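Local atomic coordinates of putative ABC transporter, periplasmic binding protein, amino acid (Neisseria gonorrhoeae, PDB entry 2YJP), a protein that probably serves as the periplasmic receptor of an amino-acid ABC transporter, binding L-cysteine for uptake into the cell. Residues Gln78-Glu83 with Gly265-Ala270; Asp136-Tyr141 with Asn252-Glu257. The protein carries 1 engineered substitution. All coordinates share one frame; numbering follows the deposited sequence.

In the fold
Both contacts lie in the same lobe of the two-lobed solute-binding protein, their centres about 15 Å apart, and both press helices from near the C-terminus onto earlier parts of the chain. Interaction 1 sets helix 266-274 against the start of helix 80-93. Interaction 2 sets helix 248-264, which directly precedes 266-274, against the loop following strand 135-137. Along the sequence interaction 2 is nested inside the loop that interaction 1 closes. Y141 joins them: its OH lies 2.7 Å from D81 OD1, a probable hydrogen bond, and its ring packs on F80. Late and early parts of the chain are thus combined in one lobe, away from the cysteine pocket, the F80 side chain being about 11 Å from the bound cysteine.

Interaction 1: residues Gln78-Glu83 with Gly265-Ala270; sequences QGFDVE and GRLKAA
The ring of F80 overlaps the methyl of A270 at its CE1 corner, with CE1 and A270 CB 3.8 Å apart. Placing CG anti to the backbone N (chi1 -177°) carries the ring across to helix 266-274, although the root of the side chain does not aim there. The carbonyl of A270 meets the ring at its edge: A270 O sits near the ring plane, 3.7 Å from F80 CD1, and also accepts a hydrogen bond from T274 OG1. Farther round the ring, F80 CZ touches L267 CD1 at 3.8 Å, one helical turn before A270, and the two side chains approach at a slant. On the side of A270 away from L267, E83 takes part through its root, E83 CB lying 3.9 Å from A270 CB. Its chain then bends at chi2 (-64°), and the carboxylate forms salt bridges with K86 and K273. No hydrogen bond joins the segments; the contact is made by van der Waals packing, mostly of apolar side chains, which L275 and L289 extend around F80. This is helix-on-helix packing in a type II periplasmic binding protein, where helix 266-274, near the C-terminus, packs against the start of helix 80-93.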
# COMPACT_ATOMS: atom_id res chain seq x y z
N GLN A 78 2.03 -5.90 11.51
CA GLN A 78 2.71 -6.94 10.73
C GLN A 78 2.55 -6.57 9.25
O GLN A 78 1.76 -5.70 8.89
CB GLN A 78 2.07 -8.32 10.92
CG GLN A 78 2.03 -8.92 12.36
CD GLN A 78 3.43 -9.18 12.95
OE1 GLN A 78 4.44 -9.19 12.22
NE2 GLN A 78 3.49 -9.37 14.29
N GLY A 79 3.30 -7.29 8.40
CA GLY A 79 3.22 -7.16 6.97
C GLY A 79 4.49 -6.64 6.35
O GLY A 79 5.42 -6.19 7.02
N PHE A 80 4.51 -6.68 5.02
CA PHE A 80 5.68 -6.33 4.27
C PHE A 80 6.19 -4.90 4.56
O PHE A 80 7.39 -4.71 4.78
CB PHE A 80 5.34 -6.54 2.79
CG PHE A 80 6.47 -6.30 1.84
CD1 PHE A 80 7.63 -7.04 1.89
CD2 PHE A 80 6.31 -5.36 0.83
CE1 PHE A 80 8.67 -6.84 0.93
CE2 PHE A 80 7.33 -5.10 -0.13
CZ PHE A 80 8.53 -5.85 -0.08
N ASP A 81 5.32 -3.90 4.52
CA ASP A 81 5.71 -2.50 4.76
C ASP A 81 6.27 -2.31 6.21
O ASP A 81 7.17 -1.50 6.47
CB ASP A 81 4.48 -1.59 4.67
CG ASP A 81 3.86 -1.53 3.29
OD1 ASP A 81 4.53 -1.52 2.26
OD2 ASP A 81 2.63 -1.44 3.25
N VAL A 82 5.68 -3.03 7.16
CA VAL A 82 6.05 -2.97 8.57
C VAL A 82 7.44 -3.56 8.78
O VAL A 82 8.25 -3.06 9.61
CB VAL A 82 4.97 -3.72 9.39
CG1 VAL A 82 5.49 -4.18 10.70
CG2 VAL A 82 3.66 -2.83 9.52
N GLU A 83 7.74 -4.63 8.05
CA GLU A 83 9.05 -5.23 8.19
C GLU A 83 10.12 -4.19 7.76
O GLU A 83 11.14 -4.03 8.43
CB GLU A 83 9.16 -6.48 7.32
CG GLU A 83 8.38 -7.61 7.84
CD GLU A 83 8.88 -8.08 9.21
OE1 GLU A 83 10.07 -8.34 9.43
OE2 GLU A 83 8.10 -8.22 10.12
N GLY A 265 19.88 -8.25 1.05
CA GLY A 265 18.93 -9.33 1.29
C GLY A 265 17.79 -9.00 2.22
O GLY A 265 16.85 -9.77 2.30
N ARG A 266 17.83 -7.86 2.91
CA ARG A 266 16.73 -7.48 3.81
C ARG A 266 15.40 -7.31 3.15
O ARG A 266 14.39 -7.70 3.73
CB ARG A 266 17.08 -6.24 4.65
CG ARG A 266 18.02 -6.64 5.85
CD ARG A 266 18.58 -5.44 6.66
NE ARG A 266 19.23 -4.50 5.79
CZ ARG A 266 19.47 -3.22 6.07
NH1 ARG A 266 19.11 -2.70 7.19
NH2 ARG A 266 20.08 -2.44 5.23
N LEU A 267 15.36 -6.72 1.95
CA LEU A 267 14.12 -6.67 1.16
C LEU A 267 13.63 -8.06 0.73
O LEU A 267 12.47 -8.39 0.91
CB LEU A 267 14.25 -5.71 -0.04
CG LEU A 267 12.91 -5.37 -0.70
CD1 LEU A 267 12.02 -4.49 0.21
CD2 LEU A 267 13.16 -4.66 -2.01
N LYS A 268 14.54 -8.88 0.22
CA LYS A 268 14.20 -10.27 -0.12
C LYS A 268 13.67 -11.05 1.13
O LYS A 268 12.65 -11.75 1.05
CB LYS A 268 15.39 -10.96 -0.81
CG LYS A 268 15.18 -12.41 -1.29
CD LYS A 268 14.40 -12.52 -2.64
CE LYS A 268 14.93 -13.72 -3.51
NZ LYS A 268 14.18 -15.02 -3.32
N ALA A 269 14.33 -10.88 2.27
CA ALA A 269 13.87 -11.49 3.53
C ALA A 269 12.43 -11.05 3.94
O ALA A 269 11.57 -11.89 4.28
CB ALA A 269 14.90 -11.28 4.68
N ALA A 270 12.17 -9.76 3.84
CA ALA A 270 10.82 -9.24 4.09
C ALA A 270 9.77 -9.88 3.14
O ALA A 270 8.67 -10.18 3.55
CB ALA A 270 10.80 -7.72 3.98

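Interaction 2: residues Asp136-Tyr141 with Asn252-Glu257; sequences DFADPY and NWVNGE
N255 OD1 accepts a hydrogen bond from the backbone N of D139 at 2.9 Å, the one such bond between the strand-end loop and the helix. It is moderately straight, with 154° at the hydrogen, and the donor comes in tilted out of the plane of the amide carbonyl. N255 reaches it by setting CG beside its own backbone N, anti to the carbonyl carbon (chi1 -74°), which turns the amide off the helix towards the loop. The same oxygen rests against A138, with A138 CB and N255 OD1 3.2 Å apart, so the oxygen sits at the N-H edge of the A138-D139 peptide, close to its plane, against the CA and CB of A138.

The carboxylate of D139 passes close by without bonding. Its OD1 lies 3.5 Å from N255 OD1, two acceptors facing each other, and the flat groups are turned only 20° apart even though the side chains run at about a right angle. This approach is probably unfavourable by itself and would be offset by the N-H of D139.

In this lobe of a type II periplasmic binding protein, strand 135-137 pairs antiparallel with strand 237-244, and the chain then runs into helix 248-264, which passes alongside the loop. A138 bonds through its backbone to P241 of the neighbouring strand, and V254 also packs on P241.

Beside the polar bond, the methyl of A138 points at the helix and meets V254. A138 CB and V254 CG1 are 3.5 Å apart, tighter than usual for two carbons. CG1 is the branch of V254 lying anti to its backbone N, and L251 adds to the apolar surround of A138. Farther along the loop, P140 O accepts a hydrogen bond from K262 NZ, two turns beyond N255 in the same helix.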
# COMPACT_ATOMS: atom_id res chain seq x y z
N ASP A 136 7.62 14.01 -0.82
CA ASP A 136 8.77 13.46 -1.52
C ASP A 136 8.87 11.95 -1.34
O ASP A 136 8.87 11.42 -0.20
CB ASP A 136 10.10 14.12 -1.12
CG ASP A 136 10.25 15.58 -1.63
OD1 ASP A 136 9.94 15.91 -2.81
OD2 ASP A 136 10.76 16.41 -0.83
N PHE A 137 8.98 11.26 -2.48
CA PHE A 137 9.12 9.80 -2.50
C PHE A 137 10.57 9.38 -2.51
O PHE A 137 11.36 9.87 -3.34
CB PHE A 137 8.44 9.23 -3.73
CG PHE A 137 6.94 9.24 -3.63
CD1 PHE A 137 6.25 8.22 -2.91
CD2 PHE A 137 6.18 10.23 -4.28
CE1 PHE A 137 4.85 8.22 -2.85
CE2 PHE A 137 4.79 10.23 -4.22
CZ PHE A 137 4.12 9.23 -3.51
N ALA A 138 10.94 8.49 -1.58
CA ALA A 138 12.25 7.82 -1.65
C ALA A 138 12.27 6.75 -2.72
O ALA A 138 11.27 6.50 -3.34
CB ALA A 138 12.61 7.22 -0.31
N ASP A 139 13.40 6.09 -2.90
CA ASP A 139 13.53 4.93 -3.75
C ASP A 139 12.45 3.92 -3.53
O ASP A 139 12.25 3.49 -2.40
CB ASP A 139 14.81 4.18 -3.43
CG ASP A 139 16.03 4.84 -3.99
OD1 ASP A 139 15.91 5.96 -4.56
OD2 ASP A 139 17.10 4.22 -3.85
N PRO A 140 11.84 3.46 -4.64
CA PRO A 140 10.77 2.44 -4.59
C PRO A 140 11.30 1.12 -4.07
O PRO A 140 12.49 0.79 -4.30
CB PRO A 140 10.31 2.28 -6.03
CG PRO A 140 11.26 3.06 -6.88
CD PRO A 140 12.22 3.84 -6.00
N TYR A 141 10.42 0.39 -3.37
CA TYR A 141 10.72 -0.98 -2.96
C TYR A 141 9.84 -2.05 -3.62
O TYR A 141 10.23 -3.22 -3.64
CB TYR A 141 10.72 -1.12 -1.43
CG TYR A 141 9.46 -0.73 -0.76
CD1 TYR A 141 9.27 0.58 -0.34
CD2 TYR A 141 8.43 -1.66 -0.52
CE1 TYR A 141 8.13 0.97 0.29
CE2 TYR A 141 7.25 -1.28 0.16
CZ TYR A 141 7.11 0.06 0.54
OH TYR A 141 5.98 0.51 1.20
N ASN A 252 17.17 11.58 1.87
CA ASN A 252 18.46 11.05 1.49
C ASN A 252 18.87 9.80 2.30
O ASN A 252 19.38 8.81 1.73
CB ASN A 252 19.53 12.13 1.58
CG ASN A 252 20.88 11.59 1.24
OD1 ASN A 252 21.07 10.98 0.18
ND2 ASN A 252 21.81 11.76 2.15
N TRP A 253 18.60 9.83 3.61
CA TRP A 253 18.82 8.68 4.48
C TRP A 253 17.97 7.47 4.12
O TRP A 253 18.51 6.36 4.04
CB TRP A 253 18.56 9.05 5.93
CG TRP A 253 18.98 7.98 6.83
CD1 TRP A 253 20.25 7.71 7.27
CD2 TRP A 253 18.14 6.98 7.39
NE1 TRP A 253 20.22 6.62 8.11
CE2 TRP A 253 18.94 6.16 8.19
CE3 TRP A 253 16.77 6.73 7.32
CZ2 TRP A 253 18.42 5.06 8.89
CZ3 TRP A 253 16.26 5.65 8.01
CH2 TRP A 253 17.07 4.83 8.78
N VAL A 254 16.67 7.69 3.88
CA VAL A 254 15.75 6.64 3.39
C VAL A 254 16.22 5.98 2.09
O VAL A 254 16.26 4.74 1.99
CB VAL A 254 14.26 7.09 3.33
CG1 VAL A 254 13.34 5.94 2.85
CG2 VAL A 254 13.75 7.47 4.72
N ASN A 255 16.62 6.79 1.11
CA ASN A 255 17.18 6.29 -0.17
C ASN A 255 18.36 5.30 0.04
O ASN A 255 18.35 4.23 -0.54
CB ASN A 255 17.69 7.45 -1.02
CG ASN A 255 16.57 8.26 -1.64
OD1 ASN A 255 15.42 7.82 -1.69
ND2 ASN A 255 16.89 9.46 -2.13
N GLY A 256 19.35 5.70 0.85
CA GLY A 256 20.51 4.89 1.15
C GLY A 256 20.10 3.59 1.85
O GLY A 256 20.62 2.52 1.56
N GLU A 257 19.16 3.70 2.77
CA GLU A 257 18.60 2.51 3.42
C GLU A 257 17.89 1.54 2.49
O GLU A 257 18.12 0.35 2.62
CB GLU A 257 17.63 2.92 4.49
CG GLU A 257 18.28 3.52 5.69
CD GLU A 257 18.98 2.47 6.50
OE1 GLU A 257 18.30 1.44 6.79
OE2 GLU A 257 20.19 2.64 6.82